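PDB 3G9K: capsule biosynthesis protein capD from Bacillus anthracis, which cleaves the poly-gamma-D-glutamate capsule and joins it through an amide bond to meso-diaminopimelic acid of the peptidoglycan. Local coordinates for residues P83-L86 and T87-D91; G98-Q101 and D102-E106. All coordinates share one frame; numbering follows the deposited sequence.

Contact 1 (P83-L86 and T87-D91); sequences PQIL and TPILD
Thr87 N binds Pro83 O and Leu90 N binds Leu86 O, so residues 83-91 run as successive turns of one helix, with a kink at Pro88, whose ring nitrogen has no hydrogen to give to Gln84 O. The second of these bonds is almost perfectly straight, 179° at the hydrogen, while the first is bent to 146°. Pro83 O is gripped twice by the same residue: Thr87 OG1 donates to it over 2.9 Å and Thr87 N over 3.1 Å, and the two donors reach it from opposite faces of its carbonyl plane. The hydroxyl folds back along the helix because OG1 lies anti to its own carbonyl carbon, beside the backbone N (chi1 -64°), and its polar end is thereby satisfied inside a buried helix. Where a backbone bond would otherwise lie, the Pro88 ring leans on the preceding turn, with CD 3.1 Å from Gln84 O. On another face Ile85 and Ile89 lie side by side and point the same way. The CD1 tip of Ile89 comes 4.2 Å from CG2 of Ile85 and 3.4 Å from the carbonyl oxygen Ile85 O. Leu86 and Leu90 rest on Ile74 of strand 70-75, whereas Thr87 packs on Met248 of the other chain of the enzyme. The whole is a proline-kinked alpha-helix with a threonine hydroxyl bonded to the carbonyl four residues back, buried, with its Ile85 end near the substrate-binding residue Arg81, in this gamma-glutamyltransferase-family fold.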
ATOM      1  N   PRO B  83       5.543  -5.119  -7.873  1.00 22.66           N
ATOM      2  CA  PRO B  83       5.254  -5.136  -9.311  1.00 23.24           C
ATOM      3  C   PRO B  83       5.224  -6.519  -9.929  1.00 22.78           C
ATOM      4  O   PRO B  83       4.562  -6.710 -10.929  1.00 23.30           O
ATOM      5  CB  PRO B  83       6.350  -4.287  -9.907  1.00 23.15           C
ATOM      6  CG  PRO B  83       7.441  -4.353  -8.959  1.00 25.31           C
ATOM      7  CD  PRO B  83       6.840  -4.498  -7.585  1.00 23.42           C
ATOM      8  N   GLN B  84       5.904  -7.478  -9.308  1.00 22.76           N
ATOM      9  CA  GLN B  84       5.765  -8.901  -9.702  1.00 23.81           C
ATOM     10  C   GLN B  84       4.406  -9.476  -9.383  1.00 22.21           C
ATOM     11  O   GLN B  84       3.952 -10.375 -10.039  1.00 22.10           O
ATOM     12  CB  GLN B  84       6.834  -9.753  -9.036  1.00 24.35           C
ATOM     13  CG  GLN B  84       8.247  -9.445  -9.570  1.00 25.51           C
ATOM     14  CD  GLN B  84       9.214 -10.515  -9.165  1.00 26.91           C
ATOM     15  OE1 GLN B  84      10.088 -10.301  -8.322  1.00 34.43           O
ATOM     16  NE2 GLN B  84       9.018 -11.691  -9.702  1.00 27.31           N
ATOM     17  N   ILE B  85       3.784  -8.973  -8.321  1.00 21.18           N
ATOM     18  CA  ILE B  85       2.445  -9.354  -7.974  1.00 20.07           C
ATOM     19  C   ILE B  85       1.432  -8.742  -8.927  1.00 19.37           C
ATOM     20  O   ILE B  85       0.562  -9.460  -9.457  1.00 20.42           O
ATOM     21  CB  ILE B  85       2.158  -8.957  -6.496  1.00 19.66           C
ATOM     22  CG1 ILE B  85       3.013  -9.836  -5.556  1.00 19.92           C
ATOM     23  CG2 ILE B  85       0.667  -9.065  -6.162  1.00 19.17           C
ATOM     24  CD1 ILE B  85       3.296  -9.242  -4.203  1.00 19.33           C
ATOM     25  N   LEU B  86       1.560  -7.428  -9.183  1.00 19.82           N
ATOM     26  CA  LEU B  86       0.570  -6.710  -9.970  1.00 19.41           C
ATOM     27  C   LEU B  86       0.593  -7.001 -11.468  1.00 19.46           C
ATOM     28  O   LEU B  86      -0.452  -6.938 -12.122  1.00 17.71           O
ATOM     29  CB  LEU B  86       0.661  -5.197  -9.711  1.00 19.12           C
ATOM     30  CG  LEU B  86       0.188  -4.753  -8.304  1.00 18.74           C
ATOM     31  CD1 LEU B  86       0.534  -3.295  -8.007  1.00 19.13           C
ATOM     32  CD2 LEU B  86      -1.337  -5.020  -8.089  1.00 16.79           C
ATOM     33  N   THR B  87       1.775  -7.288 -12.034  1.00 19.83           N
ATOM     34  CA  THR B  87       1.875  -7.391 -13.501  1.00 19.86           C
ATOM     35  C   THR B  87       1.070  -8.548 -14.104  1.00 19.49           C
ATOM     36  O   THR B  87       0.281  -8.294 -14.996  1.00 20.93           O
ATOM     37  CB  THR B  87       3.341  -7.387 -13.981  1.00 19.16           C
ATOM     38  OG1 THR B  87       3.913  -6.142 -13.652  1.00 19.33           O
ATOM     39  CG2 THR B  87       3.462  -7.628 -15.494  1.00 19.27           C
ATOM     40  N   PRO B  88       1.237  -9.796 -13.602  1.00 19.45           N
ATOM     41  CA  PRO B  88       0.409 -10.882 -14.121  1.00 19.61           C
ATOM     42  C   PRO B  88      -1.102 -10.655 -13.860  1.00 19.37           C
ATOM     43  O   PRO B  88      -1.936 -11.001 -14.689  1.00 19.60           O
ATOM     44  CB  PRO B  88       0.942 -12.124 -13.404  1.00 20.06           C
ATOM     45  CG  PRO B  88       2.216 -11.751 -12.777  1.00 20.38           C
ATOM     46  CD  PRO B  88       2.174 -10.268 -12.568  1.00 19.54           C
ATOM     47  N   ILE B  89      -1.438  -9.998 -12.760  1.00 18.86           N
ATOM     48  CA  ILE B  89      -2.842  -9.718 -12.480  1.00 19.45           C
ATOM     49  C   ILE B  89      -3.458  -8.813 -13.552  1.00 19.71           C
ATOM     50  O   ILE B  89      -4.450  -9.187 -14.185  1.00 19.77           O
ATOM     51  CB  ILE B  89      -3.023  -9.129 -11.065  1.00 19.01           C
ATOM     52  CG1 ILE B  89      -2.728 -10.221 -10.019  1.00 18.56           C
ATOM     53  CG2 ILE B  89      -4.441  -8.584 -10.936  1.00 19.34           C
ATOM     54  CD1 ILE B  89      -2.677  -9.709  -8.583  1.00 19.12           C
ATOM     55  N   LEU B  90      -2.843  -7.665 -13.785  1.00 21.26           N
ATOM     56  CA  LEU B  90      -3.277  -6.711 -14.828  1.00 22.36           C
ATOM     57  C   LEU B  90      -3.157  -7.289 -16.259  1.00 23.32           C
ATOM     58  O   LEU B  90      -4.025  -7.041 -17.103  1.00 23.81           O
ATOM     59  CB  LEU B  90      -2.516  -5.375 -14.673  1.00 22.42           C
ATOM     60  CG  LEU B  90      -2.983  -4.569 -13.440  1.00 23.44           C
ATOM     61  CD1 LEU B  90      -2.083  -3.399 -13.109  1.00 20.90           C
ATOM     62  CD2 LEU B  90      -4.437  -4.101 -13.646  1.00 22.09           C
ATOM     63  N   ASP B  91      -2.119  -8.087 -16.517  1.00 24.87           N
ATOM     64  CA  ASP B  91      -1.927  -8.782 -17.815  1.00 24.77           C
ATOM     65  C   ASP B  91      -3.117  -9.689 -18.123  1.00 25.16           C
ATOM     66  O   ASP B  91      -3.704  -9.623 -19.199  1.00 25.24           O
ATOM     67  CB  ASP B  91      -0.656  -9.647 -17.796  1.00 25.40           C
ATOM     68  CG  ASP B  91      -0.440 -10.412 -19.096  1.00 25.52           C
ATOM     69  OD1 ASP B  91      -0.321  -9.738 -20.140  1.00 22.41           O
ATOM     70  OD2 ASP B  91      -0.400 -11.671 -19.073  1.00 28.26           O
TER

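Contact 2 (G98-Q101 and D102-E106); sequences GSLQ and DIINE
Ser99 OG is held from two directions by Asp102: it donates to OD2 over 2.8 Å and accepts from the backbone N of the same residue over 3.0 Å. The N-H bond is nearly straight (166°), whereas the hydroxyl meets OD2 from above the carboxylate plane, 42° out of it. With chi1 at 72°, OG sits between its own backbone N and carbonyl carbon, which brings it within reach of Asp102 N in the first turn. A water bridges the two residues again, accepting from Ser99 N and donating to Asp102 OD2 over 2.6 Å. That carboxylate oxygen therefore receives both the serine hydroxyl and the water, and its place near the helix N-terminus would probably favour the charged form. Backbone bonds from Ile103 N to Ser99 O and from Ile104 N to Leu100 O continue the turn. On the inner side the branch point CG of Leu100 lies 4.0 Å from CD1 of Ile104, the two side chains crossing at a slant. Ile103 reaches back with CD1 to 3.5 Å from Gly98 O. Gln101, bent along its chain, gives its NE2 to Gly165 O, which ties the helix to the end of strand 160-164. This is a serine N-cap, with the carboxylate of Asp102 joined to the Ser99 backbone N through water, opening the short helix 100-105.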
ATOM      1  N   GLY B  98     -10.779 -13.134 -17.128  1.00 28.12           N
ATOM      2  CA  GLY B  98     -11.824 -13.281 -16.144  1.00 26.59           C
ATOM      3  C   GLY B  98     -11.989 -12.038 -15.288  1.00 24.68           C
ATOM      4  O   GLY B  98     -11.456 -10.975 -15.600  1.00 24.29           O
ATOM      5  N   SER B  99     -12.752 -12.193 -14.208  1.00 22.69           N
ATOM      6  CA  SER B  99     -13.036 -11.104 -13.303  1.00 20.96           C
ATOM      7  C   SER B  99     -11.742 -10.789 -12.591  1.00 20.19           C
ATOM      8  O   SER B  99     -10.919 -11.673 -12.402  1.00 19.43           O
ATOM      9  CB  SER B  99     -14.120 -11.483 -12.277  1.00 20.76           C
ATOM     10  OG  SER B  99     -13.668 -12.397 -11.282  1.00 19.85           O
ATOM     11  N   LEU B 100     -11.554  -9.521 -12.261  1.00 18.86           N
ATOM     12  CA  LEU B 100     -10.405  -9.087 -11.480  1.00 18.02           C
ATOM     13  C   LEU B 100     -10.310  -9.884 -10.177  1.00 16.68           C
ATOM     14  O   LEU B 100      -9.212 -10.279  -9.781  1.00 17.24           O
ATOM     15  CB  LEU B 100     -10.497  -7.600 -11.185  1.00 17.74           C
ATOM     16  CG  LEU B 100      -9.248  -6.979 -10.538  1.00 18.91           C
ATOM     17  CD1 LEU B 100      -7.938  -7.320 -11.340  1.00 21.60           C
ATOM     18  CD2 LEU B 100      -9.420  -5.479 -10.361  1.00 18.29           C
ATOM     19  N   GLN B 101     -11.430 -10.178  -9.545  1.00 16.96           N
ATOM     20  CA  GLN B 101     -11.404 -10.924  -8.288  1.00 17.10           C
ATOM     21  C   GLN B 101     -10.885 -12.382  -8.461  1.00 17.53           C
ATOM     22  O   GLN B 101     -10.072 -12.838  -7.655  1.00 18.10           O
ATOM     23  CB  GLN B 101     -12.781 -10.950  -7.618  1.00 17.86           C
ATOM     24  CG  GLN B 101     -12.781 -11.688  -6.263  1.00 17.66           C
ATOM     25  CD  GLN B 101     -11.978 -10.930  -5.186  1.00 18.61           C
ATOM     26  OE1 GLN B 101     -12.391  -9.869  -4.750  1.00 20.24           O
ATOM     27  NE2 GLN B 101     -10.845 -11.490  -4.755  1.00 17.87           N
ATOM     28  N   ASP B 102     -11.370 -13.103  -9.471  1.00 17.58           N
ATOM     29  CA  ASP B 102     -10.869 -14.457  -9.763  1.00 17.63           C
ATOM     30  C   ASP B 102      -9.343 -14.437  -9.986  1.00 18.16           C
ATOM     31  O   ASP B 102      -8.620 -15.226  -9.403  1.00 19.60           O
ATOM     32  CB  ASP B 102     -11.612 -15.095 -10.962  1.00 18.10           C
ATOM     33  CG  ASP B 102     -12.997 -15.620 -10.569  1.00 19.24           C
ATOM     34  OD1 ASP B 102     -13.025 -16.503  -9.665  1.00 19.46           O
ATOM     35  OD2 ASP B 102     -14.028 -15.125 -11.121  1.00 19.66           O
ATOM     36  N   ILE B 103      -8.877 -13.519 -10.815  1.00 18.37           N
ATOM     37  CA  ILE B 103      -7.448 -13.348 -11.088  1.00 18.98           C
ATOM     38  C   ILE B 103      -6.639 -13.108  -9.794  1.00 19.08           C
ATOM     39  O   ILE B 103      -5.608 -13.748  -9.557  1.00 19.58           O
ATOM     40  CB  ILE B 103      -7.219 -12.200 -12.102  1.00 19.17           C
ATOM     41  CG1 ILE B 103      -7.837 -12.581 -13.452  1.00 20.56           C
ATOM     42  CG2 ILE B 103      -5.708 -11.928 -12.287  1.00 18.60           C
ATOM     43  CD1 ILE B 103      -8.168 -11.401 -14.363  1.00 18.35           C
ATOM     44  N   ILE B 104      -7.140 -12.219  -8.941  1.00 18.52           N
ATOM     45  CA  ILE B 104      -6.539 -11.958  -7.628  1.00 18.72           C
ATOM     46  C   ILE B 104      -6.469 -13.202  -6.737  1.00 18.45           C
ATOM     47  O   ILE B 104      -5.512 -13.389  -5.965  1.00 17.60           O
ATOM     48  CB  ILE B 104      -7.305 -10.762  -6.944  1.00 18.76           C
ATOM     49  CG1 ILE B 104      -6.827  -9.460  -7.611  1.00 18.09           C
ATOM     50  CG2 ILE B 104      -7.112 -10.701  -5.421  1.00 17.55           C
ATOM     51  CD1 ILE B 104      -7.584  -8.167  -7.130  1.00 18.97           C
ATOM     52  N   ASN B 105      -7.493 -14.048  -6.829  1.00 19.34           N
ATOM     53  CA  ASN B 105      -7.557 -15.298  -6.054  1.00 19.77           C
ATOM     54  C   ASN B 105      -6.545 -16.367  -6.503  1.00 19.63           C
ATOM     55  O   ASN B 105      -6.191 -17.240  -5.723  1.00 18.84           O
ATOM     56  CB  ASN B 105      -8.993 -15.882  -6.097  1.00 20.15           C
ATOM     57  CG  ASN B 105      -9.996 -15.040  -5.316  1.00 20.29           C
ATOM     58  OD1 ASN B 105     -11.221 -15.281  -5.389  1.00 26.94           O
ATOM     59  ND2 ASN B 105      -9.510 -14.061  -4.585  1.00 15.99           N
ATOM     60  N   GLU B 106      -6.099 -16.278  -7.748  1.00 20.19           N
ATOM     61  CA  GLU B 106      -5.230 -17.279  -8.365  1.00 22.10           C
ATOM     62  C   GLU B 106      -3.939 -17.308  -7.556  1.00 22.81           C
ATOM     63  O   GLU B 106      -3.467 -16.266  -7.122  1.00 22.24           O
ATOM     64  CB  GLU B 106      -4.899 -16.890  -9.806  1.00 22.06           C
ATOM     65  CG  GLU B 106      -4.339 -18.017 -10.657  1.00 22.36           C
ATOM     66  CD  GLU B 106      -4.317 -17.746 -12.172  1.00 25.30           C
ATOM     67  OE1 GLU B 106      -4.627 -16.641 -12.651  1.00 28.48           O
ATOM     68  OE2 GLU B 106      -3.973 -18.701 -12.909  1.00 33.60           O
TER
HETATM   69  O   HOH W   1     -13.863 -14.856 -13.732  1.00 29.77           O

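Contacts 1 and 2 lie on consecutive helices, 82-94 and 100-105, with their centres about 12 Å apart, and the helices pack directly on each other. Ile89 CG2 of contact 1 meets Leu100 CD1 of contact 2 at 3.7 Å, and Ile103 CG2 approaches Ile89 O. Contact 1 is wholly buried, set between strand 70-75 and the other chain; the Thr87 hydroxyl turns back onto the helix's own backbone, while the Asp91 carboxylate reaches Tyr267 of the other chain. Contact 2 is partly buried, with a capped, water-bridged start and apolar residues facing helix 82-94 and strand 150-155. No other chain of the assembly touches contact 2, and contact 1 lies nearer the bound glutamic acid.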